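Side-chain contacts in malyl-CoA lyase/beta-methylmalyl-CoA lyase (Methylobacterium extorquens, PDB 5UGR), which is a magnesium-binding enzyme of the HpcH/HpaI aldolase/citrate lyase family, built on a TIM barrel and assembled from six chains: residues G164-A169 / T177-V182; S240-C245 / E251-I256. One frame throughout, in Å; residues are numbered along the deposited sequence. Where two conformers were deposited one is given.

Contact 1. Residues G164-A169 / T177-V182; sequences GVADYA and TVIGGV. With MG (magnesium ion), chain B.
Val-165, the first residue of helix 165-172 and next to the N-cap residue Gly-164, sets both its branches against Gly-180. Its CG1 stands between the backbone N and the carbonyl carbon (chi1 65°), and from there this methyl meets Gly-180 CA at 3.9 Å; CG2 comes to the same Gly-180 CA at 4.2 Å. Gly-180 suits the place: it has a bare CA to lay against the valine, and its backbone runs at positive phi. One residue on, the methyl of Ala-166 lies in the fork of Ile-179, with Ala-166 CB 4.0 Å from Ile-179 CG2 and 4.1 Å from Ile-179 CG1. A small alanine lets the loop come close to the helix here, while the branched isoleucine also touches Pro-228. Asp-167 then turns to the metal, its OD2 binding the magnesium ion at 2.0 Å, across the ion from one of three bound waters. Asp-45 and Glu-140 complete the six ligands, and Asp-167 OD1 forms a salt bridge with Arg-301 of a neighbouring subunit. Apolar packing of the first helical turn against the following loop thus directly adjoins a metal ligand, whose carboxylate is held through both oxygens.

Contact 2. Residues S240-C245 / E251-I256; sequences SAARRC and EGKWAI
The side-chain nitrogen NZ of Lys-253, whose aliphatic chain packs against Ala-241 and Ala-242, is gripped by two groups of the neighbouring strand and the loop after it: a salt bridge to Asp-226 OD2 and a hydrogen bond to Gly-227 O. The stem leading to that buried nitrogen forms the contact itself. With CG anti to the backbone N (chi1 -172°), the chain leaves strand 252-255 toward helix 235-248, runs extended as far as CE and bends only at its last torsion (chi4 56°). Its CD passes alongside Ala-242, at 4.1 Å from Ala-242 CB and the same distance from Ala-242 CA. Farther out, Lys-253 CE approaches Ala-241 CB more loosely, at 4.4 Å. Two successive alanines suit this face of the helix, since their short methyls leave room for a long methylene chain between helix and strand. Cys-245, one turn along from Ala-241, also directs its CB toward the strand; both it and Lys-253 rest on Phe-268 of helix 259-268. The packing belongs to the last beta-alpha-beta unit of the barrel, in which helix 235-248 connects parallel strands 223-226 and 252-255. Lysine therefore does two jobs: its methylenes pack between the helix alanines and the strand, while its buried, probably charged end is paired with Asp-226, which would offset the charge, and the salt bridge joins two adjacent strands.

Contact 2 belongs to the buried body of the barrel, packing a helix on the last strand of the sheet; contact 1 lies farther out, only partly buried, where the helix following strand 158-163 meets an irregular loop. Their centres are about 13 Å apart, and they share neither helix nor strand. In both the touching is apolar: in contact 2 two helix alanines meet a lysine stem, whereas in contact 1 a helix valine and alanine meet a glycine and an isoleucine of the loop. Their polar chemistry differs: 164-169 supplies a magnesium ligand, whereas the side chain of the lysine of 251-256 is about 14 Å from the ion and pairs with a carboxylate of the adjacent strand 223-226.

Contact 1. Residues G164-A169 / T177-V182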
loop_
_atom_site.group_PDB
_atom_site.type_symbol
_atom_site.label_atom_id
_atom_site.label_comp_id
_atom_site.label_asym_id
_atom_site.label_seq_id
_atom_site.Cartn_x
_atom_site.Cartn_y
_atom_site.Cartn_z
ATOM N N GLY A 164 5.449 -25.888 -5.572
ATOM C CA GLY A 164 6.062 -26.550 -6.727
ATOM C C GLY A 164 7.560 -26.573 -6.610
ATOM O O GLY A 164 8.263 -25.734 -7.200
ATOM N N VAL A 165 8.071 -27.531 -5.855
ATOM C CA VAL A 165 9.484 -27.537 -5.456
ATOM C C VAL A 165 10.474 -27.531 -6.615
ATOM O O VAL A 165 11.504 -26.863 -6.532
ATOM C CB VAL A 165 9.766 -28.658 -4.418
ATOM C CG1 VAL A 165 9.557 -30.035 -5.040
ATOM C CG2 VAL A 165 11.177 -28.504 -3.833
ATOM N N ALA A 166 10.209 -28.299 -7.664
ATOM C CA ALA A 166 11.212 -28.375 -8.743
ATOM C C ALA A 166 11.280 -27.104 -9.569
ATOM O O ALA A 166 12.379 -26.566 -9.913
ATOM C CB ALA A 166 10.941 -29.583 -9.636
ATOM N N ASP A 167 10.100 -26.560 -9.870
ATOM C CA ASP A 167 10.045 -25.276 -10.589
ATOM C C ASP A 167 10.518 -24.109 -9.730
ATOM O O ASP A 167 11.164 -23.163 -10.233
ATOM C CB ASP A 167 8.734 -25.069 -11.349
ATOM C CG ASP A 167 8.669 -25.933 -12.621
ATOM O OD1 ASP A 167 9.725 -26.357 -13.112
ATOM O OD2 ASP A 167 7.565 -26.096 -13.161
ATOM N N TYR A 168 10.262 -24.204 -8.420
ATOM C CA TYR A 168 10.799 -23.205 -7.519
ATOM C C TYR A 168 12.331 -23.248 -7.492
ATOM O O TYR A 168 12.998 -22.195 -7.546
ATOM C CB TYR A 168 10.232 -23.385 -6.110
ATOM C CG TYR A 168 10.811 -22.488 -5.074
ATOM C CD1 TYR A 168 10.353 -21.204 -4.922
ATOM C CD2 TYR A 168 11.817 -22.928 -4.240
ATOM C CE1 TYR A 168 10.861 -20.371 -3.944
ATOM C CE2 TYR A 168 12.362 -22.089 -3.251
ATOM C CZ TYR A 168 11.879 -20.814 -3.117
ATOM O OH TYR A 168 12.360 -19.975 -2.142
ATOM N N ALA A 169 12.881 -24.455 -7.407
ATOM C CA ALA A 169 14.338 -24.616 -7.476
ATOM C C ALA A 169 14.895 -23.997 -8.749
ATOM O O ALA A 169 15.891 -23.307 -8.728
ATOM C CB ALA A 169 14.674 -26.096 -7.356
ATOM N N THR A 177 19.115 -31.299 -9.463
ATOM C CA THR A 177 18.963 -32.109 -10.690
ATOM C C THR A 177 17.871 -33.177 -10.575
ATOM O O THR A 177 17.653 -33.951 -11.530
ATOM C CB THR A 177 20.327 -32.760 -11.024
ATOM O OG1 THR A 177 20.770 -33.536 -9.889
ATOM C CG2 THR A 177 21.377 -31.652 -11.346
ATOM N N VAL A 178 17.176 -33.166 -9.434
ATOM C CA VAL A 178 16.239 -34.184 -8.943
ATOM C C VAL A 178 15.032 -33.325 -8.522
ATOM O O VAL A 178 15.220 -32.176 -8.133
ATOM C CB VAL A 178 16.917 -34.790 -7.636
ATOM C CG1 VAL A 178 15.979 -35.478 -6.669
ATOM C CG2 VAL A 178 18.071 -35.713 -8.037
ATOM N N ILE A 179 13.830 -33.893 -8.526
ATOM C CA ILE A 179 12.600 -33.225 -8.091
ATOM C C ILE A 179 12.502 -33.386 -6.565
ATOM O O ILE A 179 12.251 -34.461 -6.030
ATOM C CB ILE A 179 11.403 -33.814 -8.786
ATOM C CG1 ILE A 179 11.550 -33.560 -10.334
ATOM C CG2 ILE A 179 10.105 -33.215 -8.249
ATOM C CD1 ILE A 179 10.467 -34.258 -11.171
ATOM N N GLY A 180 12.625 -32.289 -5.857
ATOM C CA GLY A 180 12.592 -32.365 -4.440
ATOM C C GLY A 180 13.897 -33.023 -3.935
ATOM O O GLY A 180 14.947 -33.191 -4.634
ATOM N N GLY A 181 13.797 -33.405 -2.698
ATOM C CA GLY A 181 14.885 -34.012 -1.966
ATOM C C GLY A 181 15.826 -33.034 -1.295
ATOM O O GLY A 181 15.568 -31.852 -1.251
ATOM N N VAL A 182 16.906 -33.582 -0.787
ATOM C CA VAL A 182 17.871 -32.880 0.028
ATOM C C VAL A 182 19.255 -32.820 -0.701
ATOM O O VAL A 182 19.398 -33.254 -1.873
ATOM C CB VAL A 182 17.899 -33.458 1.440
ATOM C CG1 VAL A 182 16.554 -33.196 2.115
ATOM C CG2 VAL A 182 18.240 -34.922 1.391
HETATM MG MG MG B . 5.555 -26.095 -13.041
HETATM O O HOH W 1 5.480 -27.540 -11.558
HETATM O O HOH W 2 5.563 -24.753 -14.687
HETATM O O HOH W 3 3.500 -26.038 -13.077
#

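Contact 2. Residues S240-C245 / E251-I256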
loop_
_atom_site.group_PDB
_atom_site.type_symbol
_atom_site.label_atom_id
_atom_site.label_comp_id
_atom_site.label_asym_id
_atom_site.label_seq_id
_atom_site.Cartn_x
_atom_site.Cartn_y
_atom_site.Cartn_z
ATOM N N SER A 240 9.737 -39.509 4.537
ATOM C CA SER A 240 10.415 -38.510 5.347
ATOM C C SER A 240 9.998 -37.086 4.947
ATOM O O SER A 240 9.669 -36.254 5.797
ATOM C CB SER A 240 11.945 -38.661 5.244
ATOM O OG SER A 240 12.613 -37.542 5.784
ATOM N N ALA A 241 10.010 -36.794 3.658
ATOM C CA ALA A 241 9.622 -35.478 3.178
ATOM C C ALA A 241 8.167 -35.145 3.560
ATOM O O ALA A 241 7.851 -34.022 3.981
ATOM C CB ALA A 241 9.768 -35.389 1.661
ATOM N N ALA A 242 7.286 -36.141 3.390
ATOM C CA ALA A 242 5.876 -35.971 3.740
ATOM C C ALA A 242 5.692 -35.729 5.230
ATOM O O ALA A 242 4.922 -34.809 5.593
ATOM C CB ALA A 242 5.077 -37.172 3.287
ATOM N N ARG A 243 6.322 -36.554 6.082
ATOM C CA ARG A 243 6.167 -36.367 7.493
ATOM C C ARG A 243 6.749 -35.052 7.969
ATOM O O ARG A 243 6.237 -34.456 8.925
ATOM C CB ARG A 243 6.765 -37.548 8.257
ATOM C CG ARG A 243 5.920 -38.814 8.146
ATOM C CD ARG A 243 6.630 -40.039 8.761
ATOM N NE ARG A 243 5.709 -41.161 8.809
ATOM C CZ ARG A 243 6.053 -42.443 8.966
ATOM N NH1 ARG A 243 5.077 -43.339 8.966
ATOM N NH2 ARG A 243 7.330 -42.821 9.125
ATOM N N ARG A 244 7.817 -34.589 7.322
ATOM C CA ARG A 244 8.442 -33.326 7.703
ATOM C C ARG A 244 7.476 -32.146 7.434
ATOM O O ARG A 244 7.198 -31.326 8.330
ATOM C CB ARG A 244 9.784 -33.120 6.989
ATOM C CG ARG A 244 10.395 -31.785 7.268
ATOM C CD ARG A 244 11.820 -31.572 6.756
ATOM N NE ARG A 244 11.930 -31.591 5.310
ATOM C CZ ARG A 244 12.317 -32.627 4.568
ATOM N NH1 ARG A 244 12.688 -33.793 5.097
ATOM N NH2 ARG A 244 12.385 -32.480 3.263
ATOM N N CYS A 245 6.874 -32.078 6.240
ATOM C CA CYS A 245 5.945 -30.981 6.017
ATOM C C CYS A 245 4.655 -31.173 6.791
ATOM O O CYS A 245 4.048 -30.190 7.209
ATOM C CB CYS A 245 5.726 -30.734 4.559
ATOM S SG CYS A 245 4.772 -31.907 3.650
ATOM N N GLU A 251 -1.206 -30.204 4.749
ATOM C CA GLU A 251 -2.380 -31.062 4.735
ATOM C C GLU A 251 -2.332 -32.175 3.731
ATOM O O GLU A 251 -3.158 -33.092 3.821
ATOM C CB GLU A 251 -3.568 -30.097 4.385
ATOM C CG GLU A 251 -4.878 -30.645 4.445
ATOM C CD GLU A 251 -5.904 -29.544 4.545
ATOM O OE1 GLU A 251 -7.007 -29.921 4.152
ATOM O OE2 GLU A 251 -5.547 -28.442 5.095
ATOM N N GLY A 252 -1.407 -32.099 2.757
ATOM C CA GLY A 252 -1.279 -33.153 1.748
ATOM C C GLY A 252 -0.076 -32.966 0.885
ATOM O O GLY A 252 0.690 -31.996 1.063
ATOM N N LYS A 253 0.128 -33.917 -0.037
ATOM C CA LYS A 253 1.298 -33.911 -0.910
ATOM C C LYS A 253 0.948 -34.539 -2.247
ATOM O O LYS A 253 0.059 -35.434 -2.365
ATOM C CB LYS A 253 2.478 -34.669 -0.287
ATOM C CG LYS A 253 3.816 -34.584 -1.017
ATOM C CD LYS A 253 4.970 -35.139 -0.216
ATOM C CE LYS A 253 6.274 -35.169 -0.982
ATOM N NZ LYS A 253 6.624 -33.818 -1.490
ATOM N N TRP A 254 1.668 -34.051 -3.279
ATOM C CA TRP A 254 1.494 -34.627 -4.588
ATOM C C TRP A 254 1.991 -36.077 -4.661
ATOM O O TRP A 254 2.965 -36.452 -4.032
ATOM C CB TRP A 254 2.223 -33.833 -5.669
ATOM C CG TRP A 254 1.650 -32.476 -5.941
ATOM C CD1 TRP A 254 0.878 -31.681 -5.118
ATOM C CD2 TRP A 254 1.903 -31.715 -7.111
ATOM N NE1 TRP A 254 0.612 -30.487 -5.741
ATOM C CE2 TRP A 254 1.239 -30.471 -6.967
ATOM C CE3 TRP A 254 2.626 -31.964 -8.261
ATOM C CZ2 TRP A 254 1.295 -29.498 -7.948
ATOM C CZ3 TRP A 254 2.688 -31.018 -9.233
ATOM C CH2 TRP A 254 2.041 -29.778 -9.081
ATOM N N ALA A 255 1.318 -36.816 -5.542
ATOM C CA ALA A 255 1.765 -38.098 -6.045
ATOM C C ALA A 255 1.964 -37.948 -7.558
ATOM O O ALA A 255 1.045 -37.557 -8.290
ATOM C CB ALA A 255 0.762 -39.202 -5.717
ATOM N N ILE A 256 3.155 -38.261 -8.005
ATOM C CA ILE A 256 3.453 -38.246 -9.444
ATOM C C ILE A 256 3.805 -39.646 -9.940
ATOM O O ILE A 256 4.179 -39.819 -11.108
ATOM C CB ILE A 256 4.515 -37.187 -9.849
ATOM C CG1 ILE A 256 5.842 -37.406 -9.160
ATOM C CG2 ILE A 256 4.025 -35.756 -9.596
ATOM C CD1 ILE A 256 6.969 -36.613 -9.834
#